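Local atomic coordinates of 3-dehydroquinate dehydratase (Aquifex aeolicus, PDB entry 2EGZ), a protein that catalyses the cis-dehydration of 3-dehydroquinate to 3-dehydroshikimate, the third step of the chorismate pathway to the aromatic amino acids, by way of a Schiff-base intermediate. Residues Tyr86-Leu91 with Ile140-Val145; Thr59-Glu64 with Ser114-Glu119; Glu129-Gly134 with Arg161-Glu166; Leu169-Met172 with Ile178-Leu181. All coordinates share one frame; numbering follows the deposited sequence.

Interaction 1 of 4, residues Tyr86-Leu91 with Ile140-Val145; sequences YTDIEL and IPKIAV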
# COMPACT_ATOMS: atom_id res chain seq x y z
N TYR B 86 -6.34 22.86 0.52
CA TYR B 86 -5.48 21.71 0.23
C TYR B 86 -6.33 20.45 0.29
O TYR B 86 -7.33 20.39 1.00
CB TYR B 86 -4.40 21.51 1.29
CG TYR B 86 -3.43 22.64 1.52
CD1 TYR B 86 -2.20 22.68 0.86
CD2 TYR B 86 -3.71 23.64 2.45
CE1 TYR B 86 -1.27 23.67 1.14
CE2 TYR B 86 -2.79 24.64 2.73
CZ TYR B 86 -1.58 24.65 2.08
OH TYR B 86 -0.65 25.62 2.38
N THR B 87 -5.89 19.44 -0.45
CA THR B 87 -6.52 18.12 -0.43
C THR B 87 -5.34 17.17 -0.26
O THR B 87 -4.36 17.25 -1.00
CB THR B 87 -7.26 17.78 -1.74
OG1 THR B 87 -8.46 18.57 -1.83
CG2 THR B 87 -7.63 16.30 -1.76
N ASP B 88 -5.43 16.29 0.73
CA ASP B 88 -4.38 15.32 0.98
C ASP B 88 -4.85 13.95 0.50
O ASP B 88 -5.82 13.41 1.01
CB ASP B 88 -4.06 15.26 2.49
CG ASP B 88 -2.94 14.27 2.82
OD1 ASP B 88 -2.88 13.20 2.19
OD2 ASP B 88 -2.14 14.56 3.74
N ILE B 89 -4.17 13.41 -0.51
CA ILE B 89 -4.51 12.10 -1.05
C ILE B 89 -3.26 11.23 -0.91
O ILE B 89 -2.14 11.73 -1.03
CB ILE B 89 -4.93 12.20 -2.54
CG1 ILE B 89 -5.35 10.81 -3.06
CG2 ILE B 89 -3.79 12.76 -3.37
CD1 ILE B 89 -6.57 10.24 -2.38
N GLU B 90 -3.44 9.95 -0.62
CA GLU B 90 -2.29 9.06 -0.46
C GLU B 90 -1.67 8.72 -1.82
O GLU B 90 -2.39 8.52 -2.80
CB GLU B 90 -2.69 7.75 0.23
CG GLU B 90 -3.41 7.89 1.57
CD GLU B 90 -4.84 8.36 1.42
OE1 GLU B 90 -5.45 8.13 0.34
OE2 GLU B 90 -5.37 8.95 2.39
N LEU B 91 -0.35 8.64 -1.86
CA LEU B 91 0.35 8.30 -3.09
C LEU B 91 -0.11 6.90 -3.51
O LEU B 91 -0.17 6.58 -4.69
CB LEU B 91 1.87 8.29 -2.87
CG LEU B 91 2.78 7.83 -4.01
CD1 LEU B 91 2.60 8.72 -5.23
CD2 LEU B 91 4.22 7.86 -3.55
N ILE B 140 2.31 18.38 -3.47
CA ILE B 140 3.31 18.65 -2.46
C ILE B 140 3.51 17.32 -1.74
O ILE B 140 2.62 16.86 -1.03
CB ILE B 140 2.81 19.69 -1.43
CG1 ILE B 140 2.44 20.99 -2.15
CG2 ILE B 140 3.90 19.93 -0.38
CD1 ILE B 140 1.77 22.01 -1.24
N PRO B 141 4.66 16.68 -1.94
CA PRO B 141 4.89 15.40 -1.28
C PRO B 141 4.97 15.51 0.24
O PRO B 141 5.61 16.42 0.77
CB PRO B 141 6.20 14.91 -1.91
CG PRO B 141 6.91 16.20 -2.23
CD PRO B 141 5.82 17.08 -2.77
N LYS B 142 4.31 14.58 0.92
CA LYS B 142 4.30 14.54 2.38
C LYS B 142 4.73 13.16 2.82
O LYS B 142 4.18 12.16 2.36
CB LYS B 142 2.89 14.82 2.92
CG LYS B 142 2.74 14.55 4.41
CD LYS B 142 1.34 14.85 4.92
CE LYS B 142 1.26 14.61 6.42
NZ LYS B 142 -0.08 14.93 7.00
N ILE B 143 5.72 13.10 3.70
CA ILE B 143 6.22 11.83 4.22
C ILE B 143 6.13 11.86 5.74
O ILE B 143 6.70 12.74 6.38
CB ILE B 143 7.71 11.61 3.83
CG1 ILE B 143 7.85 11.59 2.30
CG2 ILE B 143 8.21 10.29 4.41
CD1 ILE B 143 9.29 11.48 1.83
N ALA B 144 5.40 10.91 6.31
CA ALA B 144 5.25 10.82 7.76
C ALA B 144 5.65 9.39 8.14
O ALA B 144 4.90 8.45 7.88
CB ALA B 144 3.80 11.09 8.15
N VAL B 145 6.83 9.25 8.74
CA VAL B 145 7.34 7.93 9.11
C VAL B 145 7.89 7.87 10.53
O VAL B 145 8.51 8.82 11.02
CB VAL B 145 8.46 7.49 8.13
CG1 VAL B 145 7.90 7.39 6.72
CG2 VAL B 145 9.62 8.50 8.17
O HOH W 1 -2.21 16.28 5.69
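Asp88 and Lys142 meet in the active site inside the parallel barrel of this type I dehydroquinase, where Lys142 is the residue that forms the Schiff base with the substrate. The two side chains cross at about a right angle. Lys142 leaves its strand with CG anti to the backbone N (chi1 170°) and stays extended all the way to NZ, so a long straight arm runs past the carboxylate and carries the amine on toward the ligand. Asp88 OD2 lies 3.7 Å from Lys142 CD, the closest touch between the two, and 3.9 Å from Lys142 NZ, a long salt bridge. A water makes the better link: it donates to Asp88 OD2 at 2.6 Å and accepts from Lys142 NZ at 2.8 Å. The other carboxylate oxygen, OD1, is hydrogen-bonded to Ser114 OG, which helps to fix the rotation of the carboxylate. A second, apolar touch lies where these strands begin: Ile140 CD1 sits at the edge of the Tyr86 ring, near its plane, 4.2 Å from Tyr86 CE1. A branched aliphatic side chain and a broad aromatic ring suit this buried place. Lys142 NZ also bonds the bound tartrate, and Lys142 makes a cation-pi contact with Tyr192. Strand 110-117 runs between strands 86-90 and 140-146, strand 55-59 flanks Tyr86 and Asp88, and helix 124-136 packs behind Ile143.

Interaction 2 of 4, residues Thr59-Glu64 with Ser114-Glu119; sequences TIRSPE and SYHNFE. With TLA (L(+)-tartaric acid), chain D.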
# COMPACT_ATOMS: atom_id res chain seq x y z
N THR B 59 -8.81 15.76 4.14
CA THR B 59 -8.21 14.44 4.23
C THR B 59 -9.27 13.39 4.51
O THR B 59 -10.13 13.57 5.36
CB THR B 59 -7.16 14.36 5.36
OG1 THR B 59 -6.07 15.24 5.07
CG2 THR B 59 -6.62 12.94 5.49
N ILE B 60 -9.20 12.29 3.77
CA ILE B 60 -10.13 11.18 3.95
C ILE B 60 -9.21 9.97 3.88
O ILE B 60 -9.25 9.19 2.93
CB ILE B 60 -11.15 11.11 2.80
CG1 ILE B 60 -11.74 12.50 2.56
CG2 ILE B 60 -12.26 10.13 3.16
CD1 ILE B 60 -12.65 12.58 1.34
N ARG B 61 -8.37 9.84 4.91
CA ARG B 61 -7.38 8.77 4.98
C ARG B 61 -7.86 7.36 4.68
O ARG B 61 -8.83 6.88 5.26
CB ARG B 61 -6.70 8.79 6.36
CG ARG B 61 -5.41 7.99 6.40
CD ARG B 61 -4.30 8.71 5.64
NE ARG B 61 -3.97 9.99 6.27
CZ ARG B 61 -3.38 10.11 7.46
NH1 ARG B 61 -3.03 9.04 8.16
NH2 ARG B 61 -3.15 11.32 7.96
N SER B 62 -7.15 6.70 3.78
CA SER B 62 -7.48 5.33 3.41
C SER B 62 -7.13 4.43 4.60
O SER B 62 -6.21 4.73 5.37
CB SER B 62 -6.68 4.90 2.17
OG SER B 62 -5.28 4.98 2.40
N PRO B 63 -7.85 3.32 4.76
CA PRO B 63 -7.59 2.40 5.87
C PRO B 63 -6.16 1.85 5.93
O PRO B 63 -5.63 1.62 7.02
CB PRO B 63 -8.64 1.31 5.68
CG PRO B 63 -8.88 1.32 4.20
CD PRO B 63 -8.92 2.80 3.89
N GLU B 64 -5.54 1.64 4.77
CA GLU B 64 -4.18 1.10 4.73
C GLU B 64 -3.14 2.06 5.30
O GLU B 64 -2.07 1.64 5.72
CB GLU B 64 -3.79 0.72 3.30
CG GLU B 64 -4.15 1.76 2.26
CD GLU B 64 -5.57 1.59 1.74
OE1 GLU B 64 -6.45 1.19 2.53
OE2 GLU B 64 -5.80 1.86 0.54
N SER B 114 0.52 12.20 0.08
CA SER B 114 1.17 11.61 1.24
C SER B 114 1.54 10.13 1.24
O SER B 114 1.01 9.32 0.48
CB SER B 114 0.31 11.88 2.47
OG SER B 114 -0.97 11.29 2.29
N TYR B 115 2.45 9.81 2.15
CA TYR B 115 2.92 8.45 2.37
C TYR B 115 3.16 8.33 3.87
O TYR B 115 3.84 9.16 4.46
CB TYR B 115 4.25 8.20 1.65
CG TYR B 115 4.91 6.91 2.08
CD1 TYR B 115 4.40 5.68 1.68
CD2 TYR B 115 5.98 6.91 2.97
CE1 TYR B 115 4.93 4.48 2.15
CE2 TYR B 115 6.53 5.72 3.45
CZ TYR B 115 5.99 4.51 3.04
OH TYR B 115 6.50 3.33 3.54
N HIS B 116 2.59 7.30 4.49
CA HIS B 116 2.79 7.11 5.92
C HIS B 116 3.34 5.73 6.23
O HIS B 116 2.97 4.74 5.59
CB HIS B 116 1.48 7.28 6.69
CG HIS B 116 0.76 8.56 6.43
ND1 HIS B 116 0.16 8.85 5.23
CD2 HIS B 116 0.53 9.63 7.23
CE1 HIS B 116 -0.42 10.03 5.29
NE2 HIS B 116 -0.21 10.53 6.50
N ASN B 117 4.25 5.66 7.20
CA ASN B 117 4.77 4.37 7.63
C ASN B 117 4.80 4.46 9.15
O ASN B 117 5.65 5.14 9.72
CB ASN B 117 6.18 4.09 7.09
CG ASN B 117 6.62 2.65 7.36
OD1 ASN B 117 6.48 2.15 8.48
ND2 ASN B 117 7.14 1.98 6.34
N PHE B 118 3.86 3.77 9.78
CA PHE B 118 3.73 3.79 11.23
C PHE B 118 4.69 2.86 11.97
O PHE B 118 4.66 2.79 13.20
CB PHE B 118 2.28 3.45 11.59
CG PHE B 118 1.29 4.44 11.05
CD1 PHE B 118 1.04 5.63 11.73
CD2 PHE B 118 0.66 4.22 9.84
CE1 PHE B 118 0.17 6.59 11.21
CE2 PHE B 118 -0.21 5.17 9.30
CZ PHE B 118 -0.45 6.36 9.99
N GLU B 119 5.54 2.15 11.23
CA GLU B 119 6.47 1.22 11.84
C GLU B 119 7.95 1.61 11.82
O GLU B 119 8.67 1.37 12.78
CB GLU B 119 6.34 -0.16 11.18
CG GLU B 119 5.11 -0.94 11.60
CD GLU B 119 5.03 -2.29 10.91
OE1 GLU B 119 6.07 -2.97 10.79
OE2 GLU B 119 3.91 -2.68 10.49
O1 TLA D . -0.39 12.22 8.48
O11 TLA D . -1.76 11.93 10.17
C1 TLA D . -0.68 12.48 9.61
C2 TLA D . 0.20 13.42 10.40
O2 TLA D . 1.26 13.85 9.57
C3 TLA D . 0.77 12.68 11.62
O3 TLA D . 1.49 11.51 11.23
C4 TLA D . 1.66 13.58 12.44
O4 TLA D . 2.79 13.28 12.68
O41 TLA D . 1.17 14.73 12.92
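Arg61 lays its guanidinium flat on the imidazole of His116, a stack with centres 3.8 Å apart and planes at 25°. His116 NE2 lies over the middle of the guanidinium, 3.3 Å from Arg61 CZ, while Arg61 NH1 reaches out toward the rim of the imidazole face. The arginine gets there by folding: a bend at chi2 (72°) and another at chi3 turn the flat end across the ring, a reach that suits a long, flexible chain. Hydrogen bonds then run to one carboxylate of the bound tartrate, each made at an edge of its flat group. Arg61 NH2 gives a nearly straight bond to tartrate O11 at 2.7 Å, and His116 NE2 a more bent one (130°) to tartrate O1 at 2.6 Å.

This is the ligand pocket at the C-terminal end of the TIM-barrel strands: Arg61 binds 3-dehydroquinate, and His116 is the proton donor/acceptor. Arg30, which probably also binds the substrate, lies close to Arg61; the two positive groups together suit an anionic ligand. Glu65 accepts from Arg61 NH1 through its backbone O. Were an alanine to stand in for Arg61, tartrate O11 would probably lose this donor and one face of the His116 ring its flat cover.

The remaining touch is looser: Arg61 NH1 comes to the edge of the Phe118 ring, 4.1 Å from Phe118 CZ. Behind it the backbone is held by an Asx turn, in which Glu119 N donates to Asn117 OD1 at 2.9 Å. Asn117 ND2 in turn donates to Tyr115 OH at 3.2 Å.

Interaction 3 of 4, residues Glu129-Gly134 with Arg161-Glu166; sequences EVLREG and RQVEGE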
# COMPACT_ATOMS: atom_id res chain seq x y z
N GLU B 129 11.91 8.19 -3.74
CA GLU B 129 10.87 7.84 -4.71
C GLU B 129 9.54 8.49 -4.35
O GLU B 129 8.82 8.97 -5.23
CB GLU B 129 10.69 6.33 -4.79
CG GLU B 129 9.68 5.93 -5.85
CD GLU B 129 9.52 4.43 -5.96
OE1 GLU B 129 10.54 3.74 -6.18
OE2 GLU B 129 8.38 3.94 -5.83
N VAL B 130 9.21 8.49 -3.07
CA VAL B 130 7.96 9.10 -2.61
C VAL B 130 7.96 10.58 -2.97
O VAL B 130 6.97 11.11 -3.46
CB VAL B 130 7.79 8.94 -1.08
CG1 VAL B 130 6.64 9.81 -0.58
CG2 VAL B 130 7.52 7.48 -0.74
N LEU B 131 9.09 11.24 -2.73
CA LEU B 131 9.21 12.65 -3.05
C LEU B 131 9.11 12.90 -4.55
O LEU B 131 8.38 13.78 -5.00
CB LEU B 131 10.54 13.19 -2.52
CG LEU B 131 10.67 13.15 -1.00
CD1 LEU B 131 12.08 13.57 -0.60
CD2 LEU B 131 9.63 14.07 -0.37
N ARG B 132 9.85 12.12 -5.33
CA ARG B 132 9.82 12.30 -6.77
C ARG B 132 8.46 12.02 -7.38
O ARG B 132 8.03 12.73 -8.29
CB ARG B 132 10.90 11.44 -7.43
CG ARG B 132 12.27 12.04 -7.22
CD ARG B 132 13.39 11.26 -7.87
NE ARG B 132 14.66 11.94 -7.62
CZ ARG B 132 15.75 11.36 -7.15
NH1 ARG B 132 15.75 10.06 -6.88
NH2 ARG B 132 16.85 12.08 -6.93
N GLU B 133 7.77 10.99 -6.89
CA GLU B 133 6.45 10.66 -7.42
C GLU B 133 5.47 11.77 -7.07
O GLU B 133 4.62 12.14 -7.88
CB GLU B 133 5.96 9.33 -6.85
CG GLU B 133 6.66 8.13 -7.44
CD GLU B 133 6.31 7.93 -8.90
OE1 GLU B 133 5.20 7.45 -9.19
OE2 GLU B 133 7.15 8.27 -9.77
N GLY B 134 5.60 12.31 -5.86
CA GLY B 134 4.72 13.40 -5.46
C GLY B 134 4.82 14.57 -6.42
O GLY B 134 3.81 15.16 -6.81
N ARG B 161 16.63 16.49 1.04
CA ARG B 161 17.26 17.58 0.29
C ARG B 161 17.72 17.15 -1.10
O ARG B 161 17.98 17.99 -1.97
CB ARG B 161 18.46 18.14 1.06
CG ARG B 161 18.10 18.72 2.42
CD ARG B 161 19.33 19.19 3.19
NE ARG B 161 19.97 20.34 2.56
CZ ARG B 161 21.20 20.34 2.07
NH1 ARG B 161 21.94 19.23 2.13
NH2 ARG B 161 21.71 21.44 1.53
N GLN B 162 17.82 15.84 -1.32
CA GLN B 162 18.26 15.31 -2.60
C GLN B 162 17.17 15.40 -3.68
O GLN B 162 17.42 15.14 -4.86
CB GLN B 162 18.75 13.88 -2.41
CG GLN B 162 19.76 13.80 -1.27
CD GLN B 162 20.36 12.42 -1.07
OE1 GLN B 162 19.72 11.41 -1.36
NE2 GLN B 162 21.58 12.38 -0.56
N VAL B 163 15.97 15.76 -3.26
CA VAL B 163 14.85 15.93 -4.18
C VAL B 163 14.31 17.32 -3.87
O VAL B 163 13.51 17.50 -2.94
CB VAL B 163 13.74 14.88 -3.97
CG1 VAL B 163 12.70 15.00 -5.08
CG2 VAL B 163 14.35 13.48 -3.95
N GLU B 164 14.75 18.30 -4.64
CA GLU B 164 14.37 19.69 -4.45
C GLU B 164 12.88 20.00 -4.58
O GLU B 164 12.17 19.41 -5.40
CB GLU B 164 15.15 20.57 -5.43
CG GLU B 164 14.70 22.02 -5.47
CD GLU B 164 15.52 22.84 -6.45
OE1 GLU B 164 15.65 22.42 -7.62
OE2 GLU B 164 16.03 23.91 -6.04
N GLY B 165 12.41 20.94 -3.76
CA GLY B 165 11.02 21.34 -3.81
C GLY B 165 10.40 21.45 -2.43
O GLY B 165 10.93 20.92 -1.46
N GLU B 166 9.28 22.16 -2.33
CA GLU B 166 8.64 22.27 -1.04
C GLU B 166 8.00 20.92 -0.79
O GLU B 166 7.54 20.24 -1.71
CB GLU B 166 7.60 23.39 -1.02
CG GLU B 166 6.46 23.27 -2.00
CD GLU B 166 5.56 24.49 -1.96
OE1 GLU B 166 6.09 25.62 -2.13
OE2 GLU B 166 4.34 24.34 -1.76
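Val163 wedges its short branched side chain against Leu131 and Arg132 of helix 124-136, coming from the loop that joins helix 150-160 to strand 168-172. At the root, Val163 CB is 3.9 Å from Leu131 CB and about as far from Leu131 CD1, so it already rests on the leucine. The fork then divides between the two helix residues. Val163 CG1, anti to its own backbone N (chi1 -173°), drops onto the helix surface, 3.7 Å from Arg132 CG and 3.8 Å from Leu131 CB. CG2 turns to the leucine tip and the far end of the arginine. Val163 CG2 lies 4.0 Å from Leu131 CD1 and the same distance from Arg132 NE, poised over one face of the arginine guanidinium but offset toward its rim. Arg132, extended from CG to NE, crosses the valine obliquely, so its CG meets one methyl and its NE the other. Arg132 NH2 comes only within 3.7 Å of Gln162 O, a polar approach that is no bond, while the Gln162 side chain is engaged with Arg128. Val163 also touches Arg128 and Tyr135, so it sits among four residues of one helix face, spaced three and four apart. Leucine and valine are buried and purely apolar; the arginine, at the exposed rim, offers its methylenes to the valine and lays its guanidinium across the second methyl. The contact is therefore held by dispersion and the exclusion of water, with little directional bonding to set its angle.

Interaction 4 of 4, residues Leu169-Met172 with Ile178-Leu181; sequences LISM and ISRL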
# COMPACT_ATOMS: atom_id res chain seq x y z
N LEU B 169 7.67 17.10 5.82
CA LEU B 169 8.42 16.02 6.43
C LEU B 169 8.08 15.85 7.89
O LEU B 169 8.12 16.81 8.66
CB LEU B 169 9.92 16.31 6.31
CG LEU B 169 10.38 16.55 4.87
CD1 LEU B 169 11.83 17.02 4.88
CD2 LEU B 169 10.22 15.26 4.07
N ILE B 170 7.77 14.62 8.28
CA ILE B 170 7.43 14.35 9.67
C ILE B 170 8.01 13.03 10.15
O ILE B 170 7.74 11.98 9.57
CB ILE B 170 5.90 14.28 9.87
CG1 ILE B 170 5.24 15.57 9.39
CG2 ILE B 170 5.58 14.05 11.35
CD1 ILE B 170 3.75 15.48 9.26
N SER B 171 8.82 13.10 11.20
CA SER B 171 9.36 11.88 11.81
C SER B 171 8.46 11.70 13.02
O SER B 171 8.52 12.49 13.97
CB SER B 171 10.81 12.08 12.27
OG SER B 171 11.69 12.15 11.16
N MET B 172 7.60 10.69 12.98
CA MET B 172 6.67 10.43 14.08
C MET B 172 7.36 9.71 15.24
O MET B 172 8.44 9.13 15.07
CB MET B 172 5.49 9.59 13.58
CG MET B 172 4.66 10.25 12.47
SD MET B 172 3.19 9.31 11.91
CE MET B 172 3.99 7.90 11.10
N ILE B 178 11.68 16.58 17.33
CA ILE B 178 12.45 17.71 16.82
C ILE B 178 12.18 18.01 15.34
O ILE B 178 12.31 19.15 14.90
CB ILE B 178 13.97 17.49 17.04
CG1 ILE B 178 14.76 18.74 16.62
CG2 ILE B 178 14.44 16.29 16.23
CD1 ILE B 178 14.35 19.99 17.36
N SER B 179 11.80 16.98 14.58
CA SER B 179 11.54 17.17 13.15
C SER B 179 10.33 18.07 12.92
O SER B 179 10.19 18.69 11.87
CB SER B 179 11.28 15.82 12.46
OG SER B 179 9.99 15.32 12.79
N ARG B 180 9.44 18.15 13.91
CA ARG B 180 8.25 18.98 13.77
C ARG B 180 8.61 20.46 13.79
O ARG B 180 7.87 21.30 13.25
CB ARG B 180 7.25 18.64 14.88
CG ARG B 180 6.77 17.19 14.79
CD ARG B 180 5.71 16.88 15.84
NE ARG B 180 5.29 15.48 15.76
CZ ARG B 180 4.38 15.01 14.92
NH1 ARG B 180 3.77 15.82 14.06
NH2 ARG B 180 4.08 13.72 14.92
N LEU B 181 9.74 20.79 14.40
CA LEU B 181 10.20 22.17 14.47
C LEU B 181 11.30 22.44 13.44
O LEU B 181 11.27 23.45 12.73
CB LEU B 181 10.73 22.49 15.87
CG LEU B 181 11.40 23.85 16.04
CD1 LEU B 181 10.40 24.96 15.72
CD2 LEU B 181 11.91 24.00 17.46
O HOH W 2 7.59 18.18 10.67
O HOH W 3 7.23 13.32 16.25
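Ser179 and Ser171 make the tight half of this contact. The backbone N of Ser171 donates to Ser179 OG at 3.0 Å (158°), and the same hydroxyl lies 3.4 Å from Ser171 CB. Serine suits position 179 because a short side chain brings an acceptor right up to the strand N-H; the small Ser171 lets the two chains come close. Ser179 OG stands between its own backbone N and carbonyl carbon (chi1 75°), turned to the strand, and is also hydrogen-bonded to Gly176 O, which makes it a bridge between strand 168-172 and the turn before helix 179-182. Changing Ser179 to an alanine would probably leave the Ser171 N-H and Gly176 O each without this mate.

Elsewhere the fit is wetter. One water donates to both Leu169 O and Ser179 O; another, between Arg180 NE and Ser171 O, accepts from the arginine. Arg180, extended from CG to NE, crosses Ile170 so that Ile170 CG2 lies over one face of the guanidinium, 3.7 Å from Arg180 NH1; the methyl backs the flat group, probably limiting its rotation, while its nitrogens bond other partners. Arg180 NH2 bonds the tartrate, and Arg180 binds 3-dehydroquinate: a ligand-holding arginine carried just beyond the C-terminal end of a barrel strand, as TIM-barrel enzymes place their active sites.

Overall arrangement
Residues of interactions 1, 2 and 4 meet round one pocket at the C-terminal end of the barrel strands, whereas interaction 3 lies on the outer layer, about 16 Å between centres from interaction 4. Interactions 1 and 2 are the closest, with centres about 9 Å apart. The Lys142 and His116 side chains come within about 4 Å of each other. A single tartrate, probably from the crystallisation liquor, is hydrogen-bonded to Arg61, His116, Lys142 and Arg180, so it links residues of three contacts. Strand 140-146 pairs with 168-172, tying interaction 1 to interaction 4, while Leu131 packs on Ile143 and joins interaction 3 to the outside of the same strand.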